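Local coordinates for putative HpcE protein (Mycolicibacterium smegmatis, PDB 6V77) that is of unknown function but belongs to the FAH family, with a zinc ion bound in a mixed beta fold, at residues V122-V127 / D193-G198; L77-H82 / S209-L214; S177-E182 / G234-T239; R139-V144 / P217-I222. One frame throughout, in Å; residues are numbered along the deposited sequence. Where two conformers were deposited one is given.

In the fold
Contacts 1 and 3 lie in the core; contacts 2 and 4 sit further out, about 15 Å from the centre of the chain. Contact 1 packs strand 118-128 on strand 196-201 and carries a zinc ligand on its far face. Contact 3 joins strands 177-185 and 236-238 of one curled sheet with purely apolar touches. Contacts 1 and 3 meet in one sheet, where strands 118-128 and 236-238 are neighbours. Contacts 2 and 4 clip loops and helix starts together, and in each a water bridges the two segments. Contact 4 reaches contact 3 through helix 218-226, and Asn78 of contact 2 bonds to Thr239 of contact 3.

Contact 1. Residues V122-V127 / D193-G198; sequences VELVVV and DDLELG. With ZN (zinc ion), chain L.
The zinc site lies on one face of strand 118-128, and this contact packs the other face of that strand. Glu123 points away from 193-198. Its CG stands anti to the carbonyl carbon (chi1 -50°), and the chain runs on extended. Glu123 OE2 reaches the zinc ion at 2.2 Å. Water 1 is a second ligand, and Glu121 and Asp152 complete the site. Glu123 OE1 takes a hydrogen bond from Gly240 N, and a weak one from water 1 at 3.0 Å. Both carboxylate oxygens are therefore engaged, which fixes the rotation of the group.

Val122 and Leu124, on the far face, point at 193-198. The contact there is apolar. Leu197 has CG in the crowded position between its backbone N and carbonyl carbon (chi1 76°). This lays Leu197 CD1 across the backbone of the opposing strand, 3.9 Å from Leu124 N and 4.0 Å from Val122 O. The same methyl lies 4.1 Å from Val122 CG2. Val122 CG2 also comes to 3.5 Å from Gly198 O. Further along, Leu124 and Leu195 cross at about a right angle and touch tip to tip, CD1 to CD1 at 3.8 Å. Ile265 of strand 260-265 packs on both of these leucines and on Leu197.

The strand axes pass 6.8 Å apart at 138°. The two strands belong to different sheets. A metal ligand backed by valine and leucine packing between sheets fits the beta-sandwich roll of the FAH fold.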
loop_
_atom_site.group_PDB
_atom_site.type_symbol
_atom_site.label_atom_id
_atom_site.label_comp_id
_atom_site.label_asym_id
_atom_site.label_seq_id
_atom_site.Cartn_x
_atom_site.Cartn_y
_atom_site.Cartn_z
ATOM N N VAL B 122 15.165 -13.632 2.546
ATOM C CA VAL B 122 15.845 -12.903 1.467
ATOM C C VAL B 122 14.960 -12.909 0.230
ATOM O O VAL B 122 14.338 -13.927 -0.100
ATOM C CB VAL B 122 17.231 -13.497 1.136
ATOM C CG1 VAL B 122 17.160 -14.985 0.775
ATOM C CG2 VAL B 122 17.886 -12.731 -0.031
ATOM N N GLU B 123 14.875 -11.764 -0.460
ATOM C CA GLU B 123 14.061 -11.717 -1.670
ATOM C C GLU B 123 14.703 -10.839 -2.731
ATOM O O GLU B 123 15.374 -9.848 -2.425
ATOM C CB GLU B 123 12.651 -11.184 -1.395
ATOM C CG GLU B 123 11.969 -11.888 -0.230
ATOM C CD GLU B 123 10.469 -11.857 -0.293
ATOM O OE1 GLU B 123 9.893 -11.214 -1.195
ATOM O OE2 GLU B 123 9.877 -12.513 0.570
ATOM N N LEU B 124 14.475 -11.214 -3.990
ATOM C CA LEU B 124 14.729 -10.304 -5.098
ATOM C C LEU B 124 13.641 -9.241 -5.109
ATOM O O LEU B 124 12.448 -9.565 -5.045
ATOM C CB LEU B 124 14.736 -11.056 -6.427
ATOM C CG LEU B 124 14.879 -10.168 -7.671
ATOM C CD1 LEU B 124 16.266 -9.580 -7.720
ATOM C CD2 LEU B 124 14.610 -10.991 -8.928
ATOM N N VAL B 125 14.048 -7.976 -5.152
ATOM C CA VAL B 125 13.128 -6.842 -5.222
ATOM C C VAL B 125 13.183 -6.282 -6.633
ATOM O O VAL B 125 14.271 -6.112 -7.195
ATOM C CB VAL B 125 13.492 -5.768 -4.181
ATOM C CG1 VAL B 125 12.585 -4.545 -4.330
ATOM C CG2 VAL B 125 13.342 -6.329 -2.779
ATOM N N VAL B 126 12.006 -6.004 -7.197
ATOM C CA VAL B 126 11.835 -5.460 -8.538
ATOM C C VAL B 126 11.218 -4.075 -8.407
ATOM O O VAL B 126 10.265 -3.890 -7.641
ATOM C CB VAL B 126 10.947 -6.379 -9.401
ATOM C CG1 VAL B 126 10.616 -5.705 -10.771
ATOM C CG2 VAL B 126 11.638 -7.740 -9.601
ATOM N N VAL B 127 11.765 -3.099 -9.136
ATOM C CA VAL B 127 11.235 -1.735 -9.140
ATOM C C VAL B 127 10.785 -1.445 -10.563
ATOM O O VAL B 127 11.565 -1.626 -11.499
ATOM C CB VAL B 127 12.284 -0.700 -8.687
ATOM C CG1 VAL B 127 11.702 0.712 -8.722
ATOM C CG2 VAL B 127 12.795 -1.023 -7.295
ATOM N N ASP B 193 16.412 -13.838 -14.994
ATOM C CA ASP B 193 15.539 -14.828 -14.380
ATOM C C ASP B 193 16.312 -15.878 -13.601
ATOM O O ASP B 193 15.731 -16.897 -13.208
ATOM C CB ASP B 193 14.678 -15.509 -15.443
ATOM C CG ASP B 193 13.687 -14.556 -16.083
ATOM O OD1 ASP B 193 12.958 -13.856 -15.335
ATOM O OD2 ASP B 193 13.657 -14.486 -17.333
ATOM N N ASP B 194 17.602 -15.646 -13.340
ATOM C CA ASP B 194 18.394 -16.714 -12.713
ATOM C C ASP B 194 19.513 -16.050 -11.911
ATOM O O ASP B 194 20.669 -16.022 -12.336
ATOM C CB ASP B 194 18.947 -17.679 -13.765
ATOM C CG ASP B 194 19.679 -18.856 -13.154
ATOM O OD1 ASP B 194 19.463 -19.134 -11.953
ATOM O OD2 ASP B 194 20.473 -19.488 -13.880
ATOM N N LEU B 195 19.155 -15.533 -10.722
ATOM C CA LEU B 195 20.089 -14.847 -9.837
ATOM C C LEU B 195 20.262 -15.634 -8.539
ATOM O O LEU B 195 19.279 -16.087 -7.953
ATOM C CB LEU B 195 19.589 -13.438 -9.505
ATOM C CG LEU B 195 19.232 -12.596 -10.741
ATOM C CD1 LEU B 195 18.534 -11.335 -10.272
ATOM C CD2 LEU B 195 20.506 -12.287 -11.496
ATOM N N GLU B 196 21.506 -15.772 -8.081
ATOM C CA GLU B 196 21.786 -16.456 -6.817
ATOM C C GLU B 196 21.500 -15.530 -5.637
ATOM O O GLU B 196 21.955 -14.382 -5.619
ATOM C CB GLU B 196 23.247 -16.915 -6.790
ATOM C CG GLU B 196 23.664 -17.670 -5.505
ATOM C CD GLU B 196 25.142 -17.990 -5.508
ATOM O OE1 GLU B 196 25.955 -17.054 -5.640
ATOM O OE2 GLU B 196 25.505 -19.180 -5.401
ATOM N N LEU B 197 20.749 -16.025 -4.648
ATOM C CA LEU B 197 20.405 -15.218 -3.471
ATOM C C LEU B 197 20.510 -16.071 -2.210
ATOM O O LEU B 197 20.401 -17.299 -2.253
ATOM C CB LEU B 197 19.004 -14.572 -3.581
ATOM C CG LEU B 197 17.724 -15.385 -3.378
ATOM C CD1 LEU B 197 16.505 -14.463 -3.453
ATOM C CD2 LEU B 197 17.615 -16.540 -4.390
ATOM N N GLY B 198 20.762 -15.412 -1.088
ATOM C CA GLY B 198 20.883 -16.166 0.146
ATOM C C GLY B 198 20.963 -15.251 1.346
ATOM O O GLY B 198 20.892 -14.026 1.236
HETATM ZN ZN ZN L . 8.059 -12.951 1.671
HETATM O O HOH W 1 7.202 -11.754 0.104
#

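Contact 2. Residues L77-H82 / S209-L214; sequences LNYDDH and SRTSQL. With SO4 (sulfate ion), chain O.
The oxygen of water 2 is gripped by two hydrogen bonds. It accepts from Asp80 N at 2.7 Å and donates to Gln213 O at 2.6 Å. It so bridges the first turn of helix 80-85 to the end of the 3-10 turn 211-213.

The Tyr79 ring packs beside this bridge. Leu214 CD2 presses on Tyr79 CE2 at 3.3 Å, a tight approach, and the two side chains cross obliquely. Arg210 O lies at the ring edge, in plane, 3.6 Å from Tyr79 CE1. Thr211 lies alongside, its CG2 3.5 Å from Tyr79 OH. Asn78 adds a CA-H...O contact, from Leu214 CA to Asn78 O at 3.3 Å. The Asn78 amide is held at both ends, OD1 by Phe216 N and ND2 by Thr239 O.

His82 NE2 gives a nearly straight hydrogen bond (163°) to sulfate O1 at 2.6 Å. Lys171, Arg156 and Gln159 also bind this ion.

The contact thus closes the start of helix 80-85 onto the turn that follows strand 204-210, with Tyr79 and Thr211 both resting on Leu197 of the adjoining strand 196-201.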
loop_
_atom_site.group_PDB
_atom_site.type_symbol
_atom_site.label_atom_id
_atom_site.label_comp_id
_atom_site.label_asym_id
_atom_site.label_seq_id
_atom_site.Cartn_x
_atom_site.Cartn_y
_atom_site.Cartn_z
ATOM N N LEU B 77 4.808 -17.681 -0.742
ATOM C CA LEU B 77 5.017 -19.016 -1.304
ATOM C C LEU B 77 5.349 -19.012 -2.788
ATOM O O LEU B 77 4.536 -19.455 -3.604
ATOM C CB LEU B 77 3.778 -19.882 -1.074
ATOM C CG LEU B 77 3.266 -19.895 0.370
ATOM C CD1 LEU B 77 2.050 -20.791 0.490
ATOM C CD2 LEU B 77 4.358 -20.322 1.350
ATOM N N ASN B 78 6.528 -18.511 -3.158
ATOM C CA ASN B 78 6.905 -18.434 -4.566
ATOM C C ASN B 78 8.196 -19.190 -4.857
ATOM O O ASN B 78 8.812 -18.987 -5.904
ATOM C CB ASN B 78 7.000 -16.971 -5.020
ATOM C CG ASN B 78 6.904 -16.824 -6.532
ATOM O OD1 ASN B 78 6.523 -17.763 -7.231
ATOM N ND2 ASN B 78 7.238 -15.642 -7.041
ATOM N N TYR B 79 8.613 -20.072 -3.946
ATOM C CA TYR B 79 9.622 -21.092 -4.199
ATOM C C TYR B 79 9.047 -22.383 -3.638
ATOM O O TYR B 79 8.469 -22.372 -2.547
ATOM C CB TYR B 79 10.967 -20.781 -3.511
ATOM C CG TYR B 79 11.732 -19.576 -4.037
ATOM C CD1 TYR B 79 12.918 -19.747 -4.758
ATOM C CD2 TYR B 79 11.285 -18.267 -3.791
ATOM C CE1 TYR B 79 13.639 -18.658 -5.233
ATOM C CE2 TYR B 79 11.995 -17.163 -4.277
ATOM C CZ TYR B 79 13.174 -17.372 -4.988
ATOM O OH TYR B 79 13.891 -16.297 -5.461
ATOM N N ASP B 80 9.170 -23.483 -4.378
ATOM C CA ASP B 80 8.466 -24.694 -3.963
ATOM C C ASP B 80 8.919 -25.160 -2.589
ATOM O O ASP B 80 8.095 -25.573 -1.765
ATOM C CB ASP B 80 8.662 -25.822 -4.971
ATOM C CG ASP B 80 7.743 -27.005 -4.691
ATOM O OD1 ASP B 80 6.550 -26.766 -4.386
ATOM O OD2 ASP B 80 8.206 -28.166 -4.767
ATOM N N ASP B 81 10.222 -25.107 -2.323
ATOM C CA ASP B 81 10.712 -25.627 -1.054
ATOM C C ASP B 81 10.317 -24.729 0.111
ATOM O O ASP B 81 10.188 -25.211 1.239
ATOM C CB ASP B 81 12.223 -25.814 -1.131
ATOM C CG ASP B 81 12.616 -26.843 -2.172
ATOM O OD1 ASP B 81 11.749 -27.666 -2.551
ATOM O OD2 ASP B 81 13.785 -26.825 -2.611
ATOM N N HIS B 82 10.089 -23.428 -0.132
ATOM C CA HIS B 82 9.557 -22.594 0.939
ATOM C C HIS B 82 8.077 -22.884 1.166
ATOM O O HIS B 82 7.610 -22.887 2.309
ATOM C CB HIS B 82 9.762 -21.107 0.646
ATOM C CG HIS B 82 9.133 -20.214 1.674
ATOM N ND1 HIS B 82 9.476 -20.273 3.011
ATOM C CD2 HIS B 82 8.158 -19.276 1.575
ATOM C CE1 HIS B 82 8.755 -19.395 3.686
ATOM N NE2 HIS B 82 7.949 -18.775 2.840
ATOM N N SER B 209 19.701 -20.094 -2.719
ATOM C CA SER B 209 18.977 -20.632 -3.858
ATOM C C SER B 209 19.274 -19.750 -5.073
ATOM O O SER B 209 20.188 -18.920 -5.049
ATOM C CB SER B 209 17.476 -20.701 -3.540
ATOM O OG SER B 209 16.784 -21.478 -4.497
ATOM N N ARG B 210 18.509 -19.941 -6.142
ATOM C CA ARG B 210 18.581 -19.090 -7.325
ATOM C C ARG B 210 17.165 -18.735 -7.748
ATOM O O ARG B 210 16.249 -19.546 -7.604
ATOM C CB ARG B 210 19.322 -19.775 -8.498
ATOM C CG ARG B 210 20.778 -20.182 -8.195
ATOM C CD ARG B 210 21.535 -20.607 -9.472
ATOM N NE ARG B 210 21.795 -19.474 -10.358
ATOM C CZ ARG B 210 22.918 -18.760 -10.351
ATOM N NH1 ARG B 210 23.058 -17.731 -11.183
ATOM N NH2 ARG B 210 23.896 -19.067 -9.506
ATOM N N THR B 211 16.985 -17.509 -8.266
ATOM C CA THR B 211 15.632 -17.100 -8.642
ATOM C C THR B 211 15.081 -17.872 -9.829
ATOM O O THR B 211 13.899 -17.687 -10.165
ATOM C CB THR B 211 15.567 -15.607 -8.956
ATOM O OG1 THR B 211 16.373 -15.326 -10.104
ATOM C CG2 THR B 211 16.047 -14.789 -7.765
ATOM N N SER B 212 15.896 -18.696 -10.490
ATOM C CA SER B 212 15.358 -19.645 -11.454
ATOM C C SER B 212 14.414 -20.650 -10.795
ATOM O O SER B 212 13.668 -21.336 -11.505
ATOM C CB SER B 212 16.507 -20.371 -12.169
ATOM O OG SER B 212 17.402 -20.912 -11.213
ATOM N N GLN B 213 14.416 -20.744 -9.464
ATOM C CA GLN B 213 13.468 -21.585 -8.743
ATOM C C GLN B 213 12.163 -20.868 -8.401
ATOM O O GLN B 213 11.343 -21.433 -7.673
ATOM C CB GLN B 213 14.105 -22.130 -7.446
ATOM C CG GLN B 213 15.291 -23.056 -7.688
ATOM C CD GLN B 213 14.936 -24.185 -8.626
ATOM O OE1 GLN B 213 15.530 -24.328 -9.689
ATOM N NE2 GLN B 213 13.958 -24.987 -8.243
ATOM N N LEU B 214 11.945 -19.642 -8.882
ATOM C CA LEU B 214 10.662 -18.994 -8.635
ATOM C C LEU B 214 9.543 -19.812 -9.278
ATOM O O LEU B 214 9.662 -20.252 -10.425
ATOM C CB LEU B 214 10.660 -17.562 -9.203
ATOM C CG LEU B 214 11.416 -16.505 -8.390
ATOM C CD1 LEU B 214 11.631 -15.273 -9.259
ATOM C CD2 LEU B 214 10.603 -16.112 -7.134
HETATM S S SO4 O . 5.536 -15.876 3.415
HETATM O O1 SO4 O . 5.945 -17.276 3.396
HETATM O O2 SO4 O . 5.696 -15.296 4.750
HETATM O O3 SO4 O . 6.340 -15.090 2.476
HETATM O O4 SO4 O . 4.141 -15.783 2.985
HETATM O O HOH W 2 10.508 -23.742 -6.744
#

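Contact 3. Residues S177-E182 / G234-T239; sequences SPIGPE and GDVIFT
Val236 is the first residue of 234-239 to touch the other segment. Its CG1 stands anti to the backbone N (chi1 163°) and meets Ile179 CD1 at 4.1 Å. Ile237 turns the other way and packs on Ile222 and Leu225 of helix 218-226.

Phe238 comes next and has the largest buried area of any residue here. The tip of its ring does the touching. Phe238 CZ lies 3.7 Å from Ile179 CG1 and 3.9 Å from Ile179 CD1, with the two side chains crossing obliquely. Ser177 CB reaches the same corner, 4.0 Å from Phe238 CZ. Pro178 O lies near the ring plane at its edge, a looser approach.

Strands 177-185 and 236-238 belong to the same large mixed sheet of this FAH-type fold. They are not neighbours in it: strands 118-128 and 144-155 come between them. The sheet curls, so the strand axes cross at 109° and 10.5 Å apart, and side chains from its inner face meet. Val125 of strand 118-128 packs on both Val236 and Phe238. Lys99 makes a cation-pi contact with the Phe238 ring.

Ser177 OG is hydrogen-bonded to Ser103 OG. Thr239 ends the segment, with its OG1 bonded to Leu124 O.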
loop_
_atom_site.group_PDB
_atom_site.type_symbol
_atom_site.label_atom_id
_atom_site.label_comp_id
_atom_site.label_asym_id
_atom_site.label_seq_id
_atom_site.Cartn_x
_atom_site.Cartn_y
_atom_site.Cartn_z
ATOM N N SER B 177 11.160 -3.830 6.009
ATOM C CA SER B 177 11.261 -3.893 4.548
ATOM C C SER B 177 12.497 -3.155 4.051
ATOM O O SER B 177 12.391 -2.183 3.295
ATOM C CB SER B 177 9.996 -3.323 3.900
ATOM O OG SER B 177 8.860 -3.862 4.553
ATOM N N PRO B 178 13.694 -3.599 4.432
ATOM C CA PRO B 178 14.895 -2.968 3.885
ATOM C C PRO B 178 15.104 -3.370 2.434
ATOM O O PRO B 178 14.904 -4.530 2.056
ATOM C CB PRO B 178 16.022 -3.508 4.782
ATOM C CG PRO B 178 15.549 -4.899 5.129
ATOM C CD PRO B 178 14.021 -4.750 5.306
ATOM N N ILE B 179 15.519 -2.397 1.623
ATOM C CA ILE B 179 15.806 -2.601 0.209
ATOM C C ILE B 179 17.107 -1.885 -0.098
ATOM O O ILE B 179 17.282 -0.733 0.307
ATOM C CB ILE B 179 14.690 -2.037 -0.704
ATOM C CG1 ILE B 179 13.316 -2.575 -0.301
ATOM C CG2 ILE B 179 15.013 -2.342 -2.191
ATOM C CD1 ILE B 179 12.151 -1.861 -1.013
ATOM N N GLY B 180 18.011 -2.545 -0.822
ATOM C CA GLY B 180 19.255 -1.918 -1.201
ATOM C C GLY B 180 20.406 -2.894 -1.271
ATOM O O GLY B 180 20.207 -4.113 -1.263
ATOM N N PRO B 181 21.648 -2.378 -1.359
ATOM C CA PRO B 181 21.978 -0.949 -1.304
ATOM C C PRO B 181 21.730 -0.188 -2.606
ATOM O O PRO B 181 21.553 1.028 -2.558
ATOM C CB PRO B 181 23.476 -0.954 -0.985
ATOM C CG PRO B 181 23.966 -2.227 -1.607
ATOM C CD PRO B 181 22.858 -3.221 -1.354
ATOM N N GLU B 182 21.728 -0.887 -3.737
ATOM C CA GLU B 182 21.693 -0.236 -5.043
ATOM C C GLU B 182 20.597 -0.818 -5.904
ATOM O O GLU B 182 20.231 -1.983 -5.763
ATOM C CB GLU B 182 23.035 -0.394 -5.772
ATOM C CG GLU B 182 24.126 0.347 -5.077
ATOM C CD GLU B 182 25.513 0.082 -5.633
ATOM O OE1 GLU B 182 25.713 -0.846 -6.452
ATOM O OE2 GLU B 182 26.415 0.825 -5.218
ATOM N N GLY B 234 7.979 3.079 -10.424
ATOM C CA GLY B 234 8.420 3.206 -9.050
ATOM C C GLY B 234 7.780 2.240 -8.065
ATOM O O GLY B 234 8.238 2.171 -6.911
ATOM N N ASP B 235 6.778 1.462 -8.484
ATOM C CA ASP B 235 6.211 0.432 -7.612
ATOM C C ASP B 235 7.251 -0.645 -7.307
ATOM O O ASP B 235 8.168 -0.901 -8.090
ATOM C CB ASP B 235 4.992 -0.250 -8.255
ATOM C CG ASP B 235 3.714 0.584 -8.173
ATOM O OD1 ASP B 235 3.723 1.682 -7.568
ATOM O OD2 ASP B 235 2.698 0.119 -8.741
ATOM N N VAL B 236 7.060 -1.315 -6.170
ATOM C CA VAL B 236 8.009 -2.291 -5.641
ATOM C C VAL B 236 7.338 -3.655 -5.578
ATOM O O VAL B 236 6.196 -3.767 -5.111
ATOM C CB VAL B 236 8.512 -1.864 -4.246
ATOM C CG1 VAL B 236 9.171 -3.054 -3.500
ATOM C CG2 VAL B 236 9.499 -0.723 -4.389
ATOM N N ILE B 237 8.048 -4.690 -6.038
ATOM C CA ILE B 237 7.598 -6.076 -5.896
ATOM C C ILE B 237 8.643 -6.847 -5.101
ATOM O O ILE B 237 9.799 -6.958 -5.534
ATOM C CB ILE B 237 7.370 -6.763 -7.251
ATOM C CG1 ILE B 237 6.410 -5.962 -8.120
ATOM C CG2 ILE B 237 6.788 -8.161 -7.031
ATOM C CD1 ILE B 237 6.317 -6.567 -9.530
ATOM N N PHE B 238 8.234 -7.367 -3.937
ATOM C CA PHE B 238 9.002 -8.360 -3.188
ATOM C C PHE B 238 8.621 -9.727 -3.751
ATOM O O PHE B 238 7.484 -10.167 -3.566
ATOM C CB PHE B 238 8.646 -8.259 -1.707
ATOM C CG PHE B 238 9.373 -7.175 -0.972
ATOM C CD1 PHE B 238 10.564 -7.483 -0.281
ATOM C CD2 PHE B 238 8.885 -5.877 -0.929
ATOM C CE1 PHE B 238 11.245 -6.495 0.417
ATOM C CE2 PHE B 238 9.563 -4.891 -0.234
ATOM C CZ PHE B 238 10.744 -5.200 0.433
ATOM N N THR B 239 9.545 -10.387 -4.466
ATOM C CA THR B 239 9.143 -11.486 -5.350
ATOM C C THR B 239 8.980 -12.822 -4.639
ATOM O O THR B 239 8.562 -13.796 -5.286
ATOM C CB THR B 239 10.134 -11.662 -6.512
ATOM O OG1 THR B 239 11.458 -11.926 -6.009
ATOM C CG2 THR B 239 10.142 -10.417 -7.409
#

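Contact 4. Residues R139-V144 / P217-I222; sequences RAWEFV and PVSNLI
Ala140, Trp141 and Ile222 have the most surface buried here. They dock the 3-10 turn between strands 118-128 and 144-155 onto the first turns of helix 218-226, at one margin of the FAH-type fold.

Ala140 points its CB at the helix. This CB lies 3.6 Å from Ser219 CA and 3.8 Å from Ile222 CG2.

Ile222, one turn further along the helix, touches the same methyl with its CG2. Its CD1 then reaches Val144 CG2 at 3.5 Å, the two chains crossing obliquely. Val144 begins the strand that follows the turn, so Ile222 spans the turn and the strand start.

Trp141 carries its indole along the side of the helix. Its CG is anti to the carbonyl carbon (chi1 -85°). Val218 meets it at about a right angle. Val218 CG1 lies over the face of the six-membered ring, 3.8 Å from its centroid and 15° off the normal, which is a CH-pi contact. Val218 CB also touches Trp141 CZ2, at 3.5 Å. Val218 also touches Leu124 and Val126 of strand 118-128. The indole NE1 is hydrogen-bonded to Asp193 OD1, which helps hold the ring in its orientation.

Ser219 brings its OG to the pyrrole end of the indole, 3.4 Å from Trp141 CD1. The same OG is hydrogen-bonded to water 3 at 2.8 Å; that water also accepts from Trp141 N at 3.2 Å.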
loop_
_atom_site.group_PDB
_atom_site.type_symbol
_atom_site.label_atom_id
_atom_site.label_comp_id
_atom_site.label_asym_id
_atom_site.label_seq_id
_atom_site.Cartn_x
_atom_site.Cartn_y
_atom_site.Cartn_z
ATOM N N ARG B 139 6.856 -9.238 -22.536
ATOM C CA ARG B 139 7.489 -7.925 -22.538
ATOM C C ARG B 139 7.808 -7.415 -21.138
ATOM O O ARG B 139 8.287 -6.287 -21.003
ATOM C CB ARG B 139 6.594 -6.896 -23.249
ATOM C CG ARG B 139 6.188 -7.282 -24.678
ATOM C CD ARG B 139 7.264 -6.926 -25.690
ATOM N NE ARG B 139 7.299 -5.491 -25.960
ATOM C CZ ARG B 139 8.188 -4.892 -26.748
ATOM N NH1 ARG B 139 9.134 -5.598 -27.354
ATOM N NH2 ARG B 139 8.133 -3.580 -26.926
ATOM N N ALA B 140 7.558 -8.204 -20.091
ATOM C CA ALA B 140 7.481 -7.615 -18.753
ATOM C C ALA B 140 8.812 -7.022 -18.296
ATOM O O ALA B 140 8.829 -6.000 -17.601
ATOM C CB ALA B 140 6.990 -8.652 -17.741
ATOM N N TRP B 141 9.939 -7.659 -18.631
ATOM C CA TRP B 141 11.211 -7.120 -18.145
ATOM C C TRP B 141 11.483 -5.740 -18.721
ATOM O O TRP B 141 12.183 -4.937 -18.099
ATOM C CB TRP B 141 12.376 -8.051 -18.481
ATOM C CG TRP B 141 12.614 -9.177 -17.483
ATOM C CD1 TRP B 141 12.444 -10.514 -17.716
ATOM C CD2 TRP B 141 13.100 -9.065 -16.130
ATOM N NE1 TRP B 141 12.774 -11.236 -16.587
ATOM C CE2 TRP B 141 13.182 -10.374 -15.604
ATOM C CE3 TRP B 141 13.474 -7.989 -15.317
ATOM C CZ2 TRP B 141 13.645 -10.639 -14.299
ATOM C CZ3 TRP B 141 13.914 -8.248 -14.030
ATOM C CH2 TRP B 141 14.000 -9.565 -13.533
ATOM N N GLU B 142 10.931 -5.443 -19.903
ATOM C CA GLU B 142 11.102 -4.111 -20.473
ATOM C C GLU B 142 10.386 -3.040 -19.653
ATOM O O GLU B 142 10.664 -1.847 -19.839
ATOM C CB GLU B 142 10.609 -4.102 -21.915
ATOM C CG GLU B 142 11.375 -5.092 -22.785
ATOM C CD GLU B 142 10.810 -5.181 -24.179
ATOM O OE1 GLU B 142 10.485 -4.120 -24.749
ATOM O OE2 GLU B 142 10.671 -6.310 -24.690
ATOM N N PHE B 143 9.462 -3.432 -18.772
ATOM C CA PHE B 143 8.785 -2.495 -17.882
ATOM C C PHE B 143 9.507 -2.327 -16.549
ATOM O O PHE B 143 9.030 -1.570 -15.694
ATOM C CB PHE B 143 7.342 -2.950 -17.612
ATOM C CG PHE B 143 6.417 -2.770 -18.784
ATOM C CD1 PHE B 143 5.348 -1.886 -18.711
ATOM C CD2 PHE B 143 6.620 -3.479 -19.961
ATOM C CE1 PHE B 143 4.497 -1.711 -19.798
ATOM C CE2 PHE B 143 5.781 -3.302 -21.062
ATOM C CZ PHE B 143 4.718 -2.421 -20.981
ATOM N N VAL B 144 10.639 -3.006 -16.353
ATOM C CA VAL B 144 11.355 -3.007 -15.087
ATOM C C VAL B 144 12.492 -2.003 -15.155
ATOM O O VAL B 144 13.322 -2.055 -16.072
ATOM C CB VAL B 144 11.886 -4.415 -14.767
ATOM C CG1 VAL B 144 12.886 -4.394 -13.571
ATOM C CG2 VAL B 144 10.727 -5.352 -14.461
ATOM N N PRO B 217 7.803 -16.624 -12.170
ATOM C CA PRO B 217 8.940 -15.735 -12.428
ATOM C C PRO B 217 8.511 -14.281 -12.469
ATOM O O PRO B 217 7.325 -13.956 -12.500
ATOM C CB PRO B 217 9.451 -16.198 -13.793
ATOM C CG PRO B 217 9.051 -17.631 -13.864
ATOM C CD PRO B 217 7.699 -17.688 -13.182
ATOM N N VAL B 218 9.518 -13.401 -12.485
ATOM C CA VAL B 218 9.267 -11.960 -12.459
ATOM C C VAL B 218 8.268 -11.559 -13.540
ATOM O O VAL B 218 7.309 -10.824 -13.277
ATOM C CB VAL B 218 10.591 -11.184 -12.604
ATOM C CG1 VAL B 218 10.316 -9.704 -12.863
ATOM C CG2 VAL B 218 11.444 -11.348 -11.329
ATOM N N SER B 219 8.455 -12.067 -14.764
ATOM C CA SER B 219 7.569 -11.658 -15.855
ATOM C C SER B 219 6.142 -12.095 -15.587
ATOM O O SER B 219 5.189 -11.380 -15.910
ATOM C CB SER B 219 8.047 -12.249 -17.186
ATOM O OG SER B 219 9.283 -11.688 -17.568
ATOM N N ASN B 220 5.978 -13.290 -15.030
ATOM C CA ASN B 220 4.641 -13.785 -14.739
ATOM C C ASN B 220 3.988 -12.964 -13.636
ATOM O O ASN B 220 2.794 -12.659 -13.707
ATOM C CB ASN B 220 4.714 -15.261 -14.349
ATOM C CG ASN B 220 3.355 -15.846 -14.045
ATOM O OD1 ASN B 220 2.897 -15.811 -12.909
ATOM N ND2 ASN B 220 2.688 -16.367 -15.069
ATOM N N LEU B 221 4.754 -12.611 -12.601
ATOM C CA LEU B 221 4.232 -11.750 -11.544
ATOM C C LEU B 221 3.713 -10.427 -12.104
ATOM O O LEU B 221 2.620 -9.978 -11.754
ATOM C CB LEU B 221 5.318 -11.481 -10.508
ATOM C CG LEU B 221 5.772 -12.670 -9.656
ATOM C CD1 LEU B 221 6.943 -12.228 -8.773
ATOM C CD2 LEU B 221 4.606 -13.234 -8.805
ATOM N N ILE B 222 4.510 -9.774 -12.950
ATOM C CA ILE B 222 4.112 -8.476 -13.499
ATOM C C ILE B 222 2.840 -8.618 -14.323
ATOM O O ILE B 222 1.883 -7.848 -14.158
ATOM C CB ILE B 222 5.269 -7.877 -14.313
ATOM C CG1 ILE B 222 6.382 -7.415 -13.350
ATOM C CG2 ILE B 222 4.770 -6.768 -15.239
ATOM C CD1 ILE B 222 7.727 -7.171 -14.059
HETATM O O HOH W 3 9.635 -10.537 -20.075
#